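Local coordinates for Gp15 protein (Listeria phage PSA, PDB 6R5W) that probably recognises a receptor on the Listeria cell surface, as the homotrimeric receptor-binding protein of the phage, at residues V96-G101 and G153-N158; V63-K68 and I106-P111; A137-S142 and V157-D162; V90-I95 and I164-K169. All blocks are in the same frame, centred on the assembly; numbering follows the deposited sequence.

How the contacts relate
In this C-terminal part of the protein, the helices at the start of the fragment lead into a beta-sandwich of two four-stranded antiparallel sheets. Contact 2 opens at 63-68 and closes at 106-111, joining edge strand 61-65 of one sheet to edge strand 105-109 of the other. Before it closes, contacts 4 and 1 have opened in succession on strand 87-97, so both cross it. Contact 3 links strand 136-141 to residues 157-162 across the sandwich interior. Contact 1 closes at 153-158 and shares Val157 and Asn158 with contact 3. Contact 4 closes last, at 164-169, and its long loop contains contacts 1 and 3 entirely; it pairs neighbouring strands 87-97 and 159-167 of a single sheet.

Contact 1: V96-G101 and G153-N158; sequences VGKGTG and GSVDVN
The backbones come closest at Gly97 and Asn158, with CA atoms 4.5 Å apart, where strand 87-97 runs out and the chain prepares to enter strand 159-167 at one end of the beta-sandwich. A type II' turn from Lys98 to Gly101 follows the strand, and a type I turn from Ser154 to Val157 precedes Asn158; Ser154 OG also accepts from Asp156 N, an ST turn. Lys98 bridges the two turns. Its CG lies anti to the backbone N (chi1 -174°), and the extended chain beyond runs past the carbonyl of Val155, with CD 3.4 Å from Val155 O. The side chains of Lys98 and Asp156 lie side by side and point the same way. They end in a salt bridge of 2.7 Å from Lys98 NZ to Asp156 OD1, the nitrogen meeting the oxygen nearly along its C-O axis, while Val155 CG2 packs against the same NZ. Nearer the strand, Asn158 CB rests 3.3 Å from Val96 O. The amide NH2 of Asn158 is bound by Gln129 OE1; its OD1 lies 3.4 Å from Gly97 CA and accepts a 2.7 Å bond from a water that in turn accepts from Lys98 N.

Contact 2: V63-K68 and I106-P111; sequences VTLTPK and ICATLP
Ile106 begins the contact by setting CG2 4.3 Å from Lys68 CD, where the outermost strands of the two sheets, 61-65 and 105-109, approach along one margin of the beta-sandwich. The segments run roughly antiparallel, 151° apart end to end. Cys107 contributes its carbonyl: Lys68 N donates to Cys107 O over 2.8 Å, from a position 54° out of the carbonyl plane, and Pro67 CA makes a CA-H...O contact with the same oxygen. CB of Cys107 points away from 63-68, and the side chain of this residue packs on Phe71 and Val96. Ala108 CB packs 4.3 Å from Leu65 CB, and Lys68 CD comes within 3.9 Å of Ala108 CA. At Thr109 a water links the backbones, accepting from Thr109 N and donating to Thr66 O. The hydroxyl of Thr109 is gripped twice, by Lys68 NZ at 2.8 Å from Thr109 OG1 and by Asp146 OD1. Lys68 reaches it through a bend at chi3 (78°) that swings CE away from an extended course. Leu110 then turns into the interior among Ala79, Val90 and Ile147, its CG 4.1 Å from Leu65 CD1 as the two leucines pass at a slant. Pro111 ends the row by meeting Val63 tip to tip, with ring atoms CG and CD both 4.1 Å from Val63 CG2.

Contact 3: A137-S142 and V157-D162; sequences ANIYLS and VNTGLD
Ile139 overlaps Thr159 and the two residues after it through a single methyl. Its CG1 is anti to the carbonyl carbon (chi1 -58°) and its CD1 anti to CA (chi2 -174°), an extended branch whose CD1 lies 4.0 Å from Thr159 CG2, 3.8 Å from Gly160 O and 4.1 Å from Leu161 CD2. Ile139 and Thr159 reach toward each other, tip to tip. The methyl of Thr159 is also met by Ala137, CB to CG2 at 3.9 Å, so it is touched by successive inward-pointing residues of strand 136-141. Thr159 OG1 is hydrogen-bonded to Gln128 NE2, while CG2, anti to the backbone N, makes the contact with 137-142. No hydrogen bond joins the segments, and the CA atoms of Ala137 and Thr159 are 7.2 Å apart: this is side-chain packing between the two layers of a beta-sandwich. Leu161 continues the buried layer against Val92 of strand 87-97 and Ile147 of strand 146-152, while Ile139 also rests on Ala126 of strand 122-127. Asn138 bonds to Gln136 of the second subunit, and Asp162 forms a salt bridge with Lys122 of the third, so residues beside the core contacts in both segments take part in the trimer interfaces.

Contact 4: V90-I95 and I164-K169; sequences VIVSGI and IIYLTK
Val90 and Tyr166 exchange two backbone hydrogen bonds, Val90 N to Tyr166 O at 2.8 Å and Tyr166 N to Val90 O at 3.0 Å. A third, from Val92 N to Ile164 O at 2.9 Å, is nearly straight (170°). Between them Ile91 and Ile165 form a non-hydrogen-bonded pair, in which Ile165 CA makes a CA-H...O contact with Val90 O. This is antiparallel pairing of strands 87-97 and 159-167, neighbours in one sheet of the sandwich. A CH-pi interaction comes next: Val90 CB sits over one face of the Tyr166 ring, 3.9 Å from its centroid and displaced toward the rim, while Val92 CG2 approaches the edge near the ring plane. Tyr166 OH is hydrogen-bonded to Leu114 O. Among the aliphatic contacts around Val90 and Val92, Val92 CG2 lies 3.9 Å from Ile164 CG2, and Val90 CG2 meets Thr168 CG2 at 3.8 Å with the side chains at about a right angle. On the face of the sheet that carries Ile91 and Ile165, these two lie side by side, CG2 to CG1 at 4.1 Å, and Ile165 packs against Ile165 of both the second and third subunits.

Contact 1: V96-G101 and G153-N158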
loop_
_atom_site.group_PDB
_atom_site.type_symbol
_atom_site.label_atom_id
_atom_site.label_comp_id
_atom_site.label_asym_id
_atom_site.label_seq_id
_atom_site.Cartn_x
_atom_site.Cartn_y
_atom_site.Cartn_z
ATOM N N VAL A 96 14.129 -20.502 16.804
ATOM C CA VAL A 96 14.376 -21.952 16.716
ATOM C C VAL A 96 15.391 -22.322 17.799
ATOM O O VAL A 96 16.324 -21.548 18.107
ATOM C CB VAL A 96 14.856 -22.405 15.322
ATOM C CG1 VAL A 96 13.784 -22.151 14.317
ATOM C CG2 VAL A 96 16.169 -21.655 14.956
ATOM N N GLY A 97 15.226 -23.533 18.340
ATOM C CA GLY A 97 16.129 -24.129 19.305
ATOM C C GLY A 97 16.863 -25.353 18.723
ATOM O O GLY A 97 16.351 -26.004 17.795
ATOM N N LYS A 98 18.006 -25.661 19.323
ATOM C CA LYS A 98 18.871 -26.744 18.839
ATOM C C LYS A 98 18.130 -28.062 18.787
ATOM O O LYS A 98 18.227 -28.805 17.801
ATOM C CB LYS A 98 20.068 -26.842 19.742
ATOM C CG LYS A 98 21.147 -27.868 19.249
ATOM C CD LYS A 98 22.124 -28.036 20.350
ATOM C CE LYS A 98 23.398 -28.713 19.770
ATOM N NZ LYS A 98 24.425 -28.817 20.840
ATOM N N GLY A 99 17.292 -28.335 19.799
ATOM C CA GLY A 99 16.544 -29.590 19.751
ATOM C C GLY A 99 17.544 -30.751 19.732
ATOM O O GLY A 99 18.523 -30.779 20.489
ATOM N N THR A 100 17.283 -31.684 18.876
ATOM C CA THR A 100 18.156 -32.831 18.685
ATOM C C THR A 100 19.122 -32.670 17.516
ATOM O O THR A 100 19.933 -33.567 17.272
ATOM C CB THR A 100 17.291 -34.055 18.429
ATOM O OG1 THR A 100 16.499 -33.790 17.295
ATOM C CG2 THR A 100 16.384 -34.340 19.641
ATOM N N GLY A 101 19.124 -31.533 16.845
ATOM C CA GLY A 101 20.005 -31.313 15.720
ATOM C C GLY A 101 21.275 -30.649 16.175
ATOM O O GLY A 101 21.639 -30.663 17.354
ATOM N N GLY A 153 27.072 -17.907 16.988
ATOM C CA GLY A 153 28.002 -17.693 18.082
ATOM C C GLY A 153 28.090 -18.928 18.964
ATOM O O GLY A 153 29.168 -19.271 19.479
ATOM N N SER A 154 26.956 -19.571 19.176
ATOM C CA SER A 154 26.876 -20.793 19.970
ATOM C C SER A 154 25.774 -21.705 19.485
ATOM O O SER A 154 24.596 -21.291 19.389
ATOM C CB SER A 154 26.648 -20.458 21.479
ATOM O OG SER A 154 26.211 -21.654 22.133
ATOM N N VAL A 155 26.123 -22.984 19.231
ATOM C CA VAL A 155 25.107 -23.924 18.774
ATOM C C VAL A 155 24.067 -24.260 19.838
ATOM O O VAL A 155 23.029 -24.840 19.505
ATOM C CB VAL A 155 25.716 -25.240 18.257
ATOM C CG1 VAL A 155 26.720 -24.936 17.129
ATOM C CG2 VAL A 155 26.374 -25.996 19.399
ATOM N N ASP A 156 24.344 -23.921 21.091
ATOM C CA ASP A 156 23.446 -24.259 22.190
ATOM C C ASP A 156 22.499 -23.124 22.584
ATOM O O ASP A 156 21.746 -23.278 23.543
ATOM C CB ASP A 156 24.254 -24.631 23.428
ATOM C CG ASP A 156 25.113 -25.843 23.189
ATOM O OD1 ASP A 156 24.580 -26.807 22.631
ATOM O OD2 ASP A 156 26.316 -25.788 23.506
ATOM N N VAL A 157 22.483 -22.031 21.851
ATOM C CA VAL A 157 21.637 -20.847 22.146
ATOM C C VAL A 157 20.613 -20.734 21.031
ATOM O O VAL A 157 20.913 -21.041 19.869
ATOM C CB VAL A 157 22.489 -19.585 22.265
ATOM C CG1 VAL A 157 21.650 -18.319 22.432
ATOM C CG2 VAL A 157 23.445 -19.740 23.473
ATOM N N ASN A 158 19.383 -20.363 21.384
ATOM C CA ASN A 158 18.354 -20.312 20.379
ATOM C C ASN A 158 18.680 -19.178 19.394
ATOM O O ASN A 158 19.398 -18.222 19.723
ATOM C CB ASN A 158 16.956 -20.032 20.995
ATOM C CG ASN A 158 16.466 -21.141 21.937
ATOM O OD1 ASN A 158 17.012 -22.231 21.974
ATOM N ND2 ASN A 158 15.384 -20.850 22.677
HETATM O O HOH W 1 19.145 -23.821 21.380
#

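Contact 2: V63-K68 and I106-P111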
loop_
_atom_site.group_PDB
_atom_site.type_symbol
_atom_site.label_atom_id
_atom_site.label_comp_id
_atom_site.label_asym_id
_atom_site.label_seq_id
_atom_site.Cartn_x
_atom_site.Cartn_y
_atom_site.Cartn_z
ATOM N N VAL A 63 1.297 -17.980 7.086
ATOM C CA VAL A 63 1.464 -19.435 7.042
ATOM C C VAL A 63 2.369 -19.858 8.175
ATOM O O VAL A 63 3.311 -19.146 8.528
ATOM C CB VAL A 63 2.071 -19.987 5.704
ATOM C CG1 VAL A 63 1.193 -19.733 4.600
ATOM C CG2 VAL A 63 3.501 -19.405 5.477
ATOM N N THR A 64 2.095 -21.035 8.777
ATOM C CA THR A 64 2.953 -21.578 9.806
ATOM C C THR A 64 4.039 -22.475 9.214
ATOM O O THR A 64 3.766 -23.220 8.280
ATOM C CB THR A 64 2.143 -22.419 10.809
ATOM O OG1 THR A 64 1.274 -21.586 11.543
ATOM C CG2 THR A 64 3.063 -23.123 11.760
ATOM N N LEU A 65 5.260 -22.354 9.714
ATOM C CA LEU A 65 6.388 -23.137 9.240
ATOM C C LEU A 65 6.718 -24.235 10.246
ATOM O O LEU A 65 6.849 -23.970 11.460
ATOM C CB LEU A 65 7.642 -22.258 9.060
ATOM C CG LEU A 65 7.471 -20.989 8.240
ATOM C CD1 LEU A 65 8.862 -20.312 8.168
ATOM C CD2 LEU A 65 6.914 -21.226 6.882
ATOM N N THR A 66 7.003 -25.402 9.743
ATOM C CA THR A 66 7.363 -26.572 10.542
ATOM C C THR A 66 8.887 -26.703 10.670
ATOM O O THR A 66 9.589 -26.724 9.651
ATOM C CB THR A 66 6.811 -27.828 9.886
ATOM O OG1 THR A 66 5.389 -27.721 9.775
ATOM C CG2 THR A 66 7.198 -29.042 10.716
ATOM N N PRO A 67 9.414 -26.813 11.874
ATOM C CA PRO A 67 10.869 -26.926 12.034
ATOM C C PRO A 67 11.373 -28.236 11.477
ATOM O O PRO A 67 10.654 -29.239 11.447
ATOM C CB PRO A 67 11.096 -26.841 13.549
ATOM C CG PRO A 67 9.751 -27.017 14.142
ATOM C CD PRO A 67 8.713 -26.696 13.171
ATOM N N LYS A 68 12.608 -28.197 10.983
ATOM C CA LYS A 68 13.198 -29.334 10.279
ATOM C C LYS A 68 14.529 -29.701 10.908
ATOM O O LYS A 68 15.144 -28.941 11.666
ATOM C CB LYS A 68 13.462 -29.044 8.777
ATOM C CG LYS A 68 12.242 -28.683 7.984
ATOM C CD LYS A 68 12.572 -28.137 6.632
ATOM C CE LYS A 68 12.945 -29.188 5.652
ATOM N NZ LYS A 68 12.629 -28.748 4.248
ATOM N N ILE A 106 19.522 -26.204 7.771
ATOM C CA ILE A 106 18.172 -25.782 7.414
ATOM C C ILE A 106 17.202 -26.063 8.557
ATOM O O ILE A 106 16.954 -27.220 8.917
ATOM C CB ILE A 106 17.696 -26.458 6.129
ATOM C CG1 ILE A 106 18.554 -25.951 4.920
ATOM C CG2 ILE A 106 16.242 -26.136 5.844
ATOM C CD1 ILE A 106 18.336 -26.739 3.618
ATOM N N CYS A 107 16.654 -25.013 9.136
ATOM C CA CYS A 107 15.725 -25.142 10.274
ATOM C C CYS A 107 14.259 -25.091 9.864
ATOM O O CYS A 107 13.404 -25.493 10.642
ATOM C CB CYS A 107 16.036 -24.064 11.299
ATOM S SG CYS A 107 15.664 -22.314 10.730
ATOM N N ALA A 108 13.946 -24.655 8.653
ATOM C CA ALA A 108 12.608 -24.508 8.131
ATOM C C ALA A 108 12.706 -24.092 6.686
ATOM O O ALA A 108 13.747 -23.573 6.246
ATOM C CB ALA A 108 11.801 -23.430 8.906
ATOM N N THR A 109 11.636 -24.363 5.951
ATOM C CA THR A 109 11.482 -24.045 4.535
ATOM C C THR A 109 10.122 -23.426 4.290
ATOM O O THR A 109 9.121 -23.943 4.763
ATOM C CB THR A 109 11.601 -25.326 3.627
ATOM O OG1 THR A 109 12.852 -25.975 3.901
ATOM C CG2 THR A 109 11.515 -24.959 2.192
ATOM N N LEU A 110 10.071 -22.301 3.587
ATOM C CA LEU A 110 8.799 -21.659 3.305
ATOM C C LEU A 110 8.156 -22.296 2.076
ATOM O O LEU A 110 8.853 -22.893 1.224
ATOM C CB LEU A 110 9.012 -20.179 3.042
ATOM C CG LEU A 110 9.510 -19.350 4.276
ATOM C CD1 LEU A 110 10.942 -18.999 4.093
ATOM C CD2 LEU A 110 8.686 -18.135 4.416
ATOM N N PRO A 111 6.854 -22.125 1.910
ATOM C CA PRO A 111 6.187 -22.627 0.707
ATOM C C PRO A 111 6.778 -22.058 -0.579
ATOM O O PRO A 111 7.236 -20.909 -0.623
ATOM C CB PRO A 111 4.730 -22.149 0.874
ATOM C CG PRO A 111 4.588 -21.776 2.268
ATOM C CD PRO A 111 5.929 -21.354 2.757
HETATM O O HOH W 2 9.448 -26.081 7.079
#

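Contact 3: A137-S142 and V157-D162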
loop_
_atom_site.group_PDB
_atom_site.type_symbol
_atom_site.label_atom_id
_atom_site.label_comp_id
_atom_site.label_asym_id
_atom_site.label_seq_id
_atom_site.Cartn_x
_atom_site.Cartn_y
_atom_site.Cartn_z
ATOM N N ALA A 137 24.084 -14.720 14.491
ATOM C CA ALA A 137 24.058 -15.756 13.463
ATOM C C ALA A 137 24.143 -15.122 12.082
ATOM O O ALA A 137 23.633 -14.019 11.831
ATOM C CB ALA A 137 22.832 -16.600 13.587
ATOM N N ASN A 138 24.808 -15.850 11.181
ATOM C CA ASN A 138 24.732 -15.602 9.746
ATOM C C ASN A 138 23.750 -16.617 9.158
ATOM O O ASN A 138 24.017 -17.835 9.179
ATOM C CB ASN A 138 26.106 -15.754 9.076
ATOM C CG ASN A 138 27.065 -14.657 9.469
ATOM O OD1 ASN A 138 26.688 -13.514 9.744
ATOM N ND2 ASN A 138 28.374 -15.005 9.497
ATOM N N ILE A 139 22.632 -16.133 8.604
ATOM C CA ILE A 139 21.571 -16.987 8.102
ATOM C C ILE A 139 21.448 -16.751 6.595
ATOM O O ILE A 139 21.371 -15.606 6.146
ATOM C CB ILE A 139 20.214 -16.728 8.814
ATOM C CG1 ILE A 139 20.385 -16.948 10.312
ATOM C CG2 ILE A 139 19.156 -17.592 8.201
ATOM C CD1 ILE A 139 19.027 -16.845 11.110
ATOM N N TYR A 140 21.391 -17.833 5.835
ATOM C CA TYR A 140 21.128 -17.764 4.427
ATOM C C TYR A 140 19.690 -18.096 4.111
ATOM O O TYR A 140 19.129 -19.035 4.653
ATOM C CB TYR A 140 21.989 -18.731 3.625
ATOM C CG TYR A 140 23.466 -18.501 3.589
ATOM C CD1 TYR A 140 24.106 -17.644 4.431
ATOM C CD2 TYR A 140 24.244 -19.245 2.678
ATOM C CE1 TYR A 140 25.520 -17.489 4.390
ATOM C CE2 TYR A 140 25.623 -19.094 2.626
ATOM C CZ TYR A 140 26.242 -18.265 3.484
ATOM O OH TYR A 140 27.587 -18.127 3.474
ATOM N N LEU A 141 19.076 -17.311 3.234
ATOM C CA LEU A 141 17.766 -17.657 2.685
ATOM C C LEU A 141 18.050 -18.166 1.288
ATOM O O LEU A 141 18.496 -17.368 0.464
ATOM C CB LEU A 141 16.846 -16.432 2.624
ATOM C CG LEU A 141 15.479 -16.692 2.058
ATOM C CD1 LEU A 141 14.659 -17.637 2.967
ATOM C CD2 LEU A 141 14.639 -15.425 1.767
ATOM N N SER A 142 17.752 -19.435 1.014
ATOM C CA SER A 142 18.098 -20.024 -0.288
ATOM C C SER A 142 17.063 -19.660 -1.351
ATOM O O SER A 142 15.960 -19.219 -1.058
ATOM C CB SER A 142 18.200 -21.556 -0.162
ATOM O OG SER A 142 16.872 -22.131 -0.194
ATOM N N VAL A 157 22.483 -22.031 21.851
ATOM C CA VAL A 157 21.637 -20.847 22.146
ATOM C C VAL A 157 20.613 -20.734 21.031
ATOM O O VAL A 157 20.913 -21.041 19.869
ATOM C CB VAL A 157 22.489 -19.585 22.265
ATOM C CG1 VAL A 157 21.650 -18.319 22.432
ATOM C CG2 VAL A 157 23.445 -19.740 23.473
ATOM N N ASN A 158 19.383 -20.363 21.384
ATOM C CA ASN A 158 18.354 -20.312 20.379
ATOM C C ASN A 158 18.680 -19.178 19.394
ATOM O O ASN A 158 19.398 -18.222 19.723
ATOM C CB ASN A 158 16.956 -20.032 20.995
ATOM C CG ASN A 158 16.466 -21.141 21.937
ATOM O OD1 ASN A 158 17.012 -22.231 21.974
ATOM N ND2 ASN A 158 15.384 -20.850 22.677
ATOM N N THR A 159 18.134 -19.286 18.191
ATOM C CA THR A 159 18.408 -18.340 17.109
ATOM C C THR A 159 17.108 -17.706 16.597
ATOM O O THR A 159 16.129 -18.404 16.266
ATOM C CB THR A 159 19.161 -19.055 15.974
ATOM O OG1 THR A 159 20.450 -19.456 16.483
ATOM C CG2 THR A 159 19.427 -18.113 14.845
ATOM N N GLY A 160 17.090 -16.365 16.511
ATOM C CA GLY A 160 15.889 -15.689 16.054
ATOM C C GLY A 160 15.742 -15.599 14.543
ATOM O O GLY A 160 16.736 -15.493 13.823
ATOM N N LEU A 161 14.500 -15.647 14.064
ATOM C CA LEU A 161 14.195 -15.505 12.634
ATOM C C LEU A 161 13.485 -14.184 12.303
ATOM O O LEU A 161 13.120 -13.957 11.138
ATOM C CB LEU A 161 13.317 -16.643 12.148
ATOM C CG LEU A 161 13.803 -18.072 12.362
ATOM C CD1 LEU A 161 12.864 -19.012 11.712
ATOM C CD2 LEU A 161 15.217 -18.235 11.837
ATOM N N ASP A 162 13.278 -13.308 13.302
ATOM C CA ASP A 162 12.440 -12.128 13.149
ATOM C C ASP A 162 13.012 -11.064 12.219
ATOM O O ASP A 162 12.279 -10.141 11.880
ATOM C CB ASP A 162 12.185 -11.519 14.558
ATOM C CG ASP A 162 11.532 -12.502 15.477
ATOM O OD1 ASP A 162 10.421 -12.910 15.118
ATOM O OD2 ASP A 162 12.122 -12.905 16.546
#

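Contact 4: V90-I95 and I164-K169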
loop_
_atom_site.group_PDB
_atom_site.type_symbol
_atom_site.label_atom_id
_atom_site.label_comp_id
_atom_site.label_asym_id
_atom_site.label_seq_id
_atom_site.Cartn_x
_atom_site.Cartn_y
_atom_site.Cartn_z
ATOM N N VAL A 90 7.431 -10.586 2.403
ATOM C CA VAL A 90 7.386 -11.699 3.346
ATOM C C VAL A 90 8.163 -11.283 4.590
ATOM O O VAL A 90 9.298 -10.792 4.489
ATOM C CB VAL A 90 7.957 -12.996 2.746
ATOM C CG1 VAL A 90 7.955 -14.117 3.824
ATOM C CG2 VAL A 90 7.198 -13.400 1.461
ATOM N N ILE A 91 7.558 -11.480 5.761
ATOM C CA ILE A 91 8.172 -11.109 7.030
ATOM C C ILE A 91 8.140 -12.332 7.944
ATOM O O ILE A 91 7.065 -12.750 8.413
ATOM C CB ILE A 91 7.473 -9.892 7.674
ATOM C CG1 ILE A 91 7.535 -8.690 6.717
ATOM C CG2 ILE A 91 8.057 -9.633 9.060
ATOM C CD1 ILE A 91 6.713 -7.517 7.133
ATOM N N VAL A 92 9.280 -12.945 8.146
ATOM C CA VAL A 92 9.370 -14.177 8.953
ATOM C C VAL A 92 9.408 -13.809 10.433
ATOM O O VAL A 92 9.859 -12.744 10.818
ATOM C CB VAL A 92 10.620 -15.017 8.562
ATOM C CG1 VAL A 92 10.690 -16.335 9.290
ATOM C CG2 VAL A 92 10.616 -15.240 7.064
ATOM N N SER A 93 8.938 -14.709 11.291
ATOM C CA SER A 93 8.999 -14.524 12.735
ATOM C C SER A 93 9.198 -15.891 13.416
ATOM O O SER A 93 8.814 -16.946 12.883
ATOM C CB SER A 93 7.687 -13.856 13.294
ATOM O OG SER A 93 6.645 -14.786 13.183
ATOM N N GLY A 94 9.710 -15.824 14.637
ATOM C CA GLY A 94 9.894 -16.969 15.479
ATOM C C GLY A 94 11.333 -17.178 15.903
ATOM O O GLY A 94 12.231 -16.410 15.563
ATOM N N ILE A 95 11.522 -18.216 16.752
ATOM C CA ILE A 95 12.801 -18.525 17.355
ATOM C C ILE A 95 12.970 -20.030 17.301
ATOM O O ILE A 95 12.042 -20.770 17.652
ATOM C CB ILE A 95 12.890 -18.038 18.800
ATOM C CG1 ILE A 95 12.686 -16.504 18.887
ATOM C CG2 ILE A 95 14.253 -18.412 19.475
ATOM C CD1 ILE A 95 12.615 -16.000 20.338
ATOM N N ILE A 164 14.243 -11.723 9.063
ATOM C CA ILE A 164 14.247 -12.201 7.688
ATOM C C ILE A 164 13.025 -11.605 6.982
ATOM O O ILE A 164 11.883 -12.041 7.195
ATOM C CB ILE A 164 14.235 -13.735 7.655
ATOM C CG1 ILE A 164 15.474 -14.289 8.377
ATOM C CG2 ILE A 164 14.233 -14.175 6.158
ATOM C CD1 ILE A 164 15.382 -15.730 8.554
ATOM N N ILE A 165 13.287 -10.642 6.087
ATOM C CA ILE A 165 12.265 -9.917 5.331
ATOM C C ILE A 165 12.721 -9.844 3.894
ATOM O O ILE A 165 13.890 -9.527 3.648
ATOM C CB ILE A 165 12.049 -8.497 5.873
ATOM C CG1 ILE A 165 11.589 -8.613 7.311
ATOM C CG2 ILE A 165 11.108 -7.711 4.949
ATOM C CD1 ILE A 165 11.523 -7.238 8.014
ATOM N N TYR A 166 11.819 -10.154 2.947
ATOM C CA TYR A 166 12.231 -10.182 1.533
ATOM C C TYR A 166 10.997 -10.124 0.627
ATOM O O TYR A 166 9.870 -10.370 1.058
ATOM C CB TYR A 166 13.044 -11.450 1.234
ATOM C CG TYR A 166 12.244 -12.707 1.350
ATOM C CD1 TYR A 166 12.090 -13.368 2.590
ATOM C CD2 TYR A 166 11.610 -13.260 0.235
ATOM C CE1 TYR A 166 11.376 -14.471 2.698
ATOM C CE2 TYR A 166 10.869 -14.398 0.334
ATOM C CZ TYR A 166 10.744 -15.037 1.590
ATOM O OH TYR A 166 9.978 -16.158 1.752
ATOM N N LEU A 167 11.241 -9.842 -0.645
ATOM C CA LEU A 167 10.244 -9.869 -1.706
ATOM C C LEU A 167 10.342 -11.121 -2.588
ATOM O O LEU A 167 11.425 -11.574 -2.926
ATOM C CB LEU A 167 10.428 -8.638 -2.605
ATOM C CG LEU A 167 10.064 -7.300 -1.972
ATOM C CD1 LEU A 167 10.699 -6.157 -2.697
ATOM C CD2 LEU A 167 8.534 -7.153 -1.930
ATOM N N THR A 168 9.204 -11.623 -3.013
ATOM C CA THR A 168 9.085 -12.707 -3.986
ATOM C C THR A 168 9.173 -12.194 -5.438
ATOM O O THR A 168 9.322 -11.003 -5.729
ATOM C CB THR A 168 7.772 -13.448 -3.747
ATOM O OG1 THR A 168 6.743 -12.529 -4.078
ATOM C CG2 THR A 168 7.674 -13.976 -2.311
ATOM N N LYS A 169 9.160 -13.153 -6.381
ATOM C CA LYS A 169 9.208 -12.820 -7.813
ATOM C C LYS A 169 7.871 -12.293 -8.352
ATOM O O LYS A 169 6.805 -12.442 -7.747
ATOM C CB LYS A 169 9.645 -14.056 -8.612
ATOM C CG LYS A 169 11.066 -14.464 -8.320
ATOM C CD LYS A 169 11.444 -15.750 -9.169
ATOM C CE LYS A 169 12.665 -15.563 -9.987
ATOM N NZ LYS A 169 13.879 -15.359 -9.163
#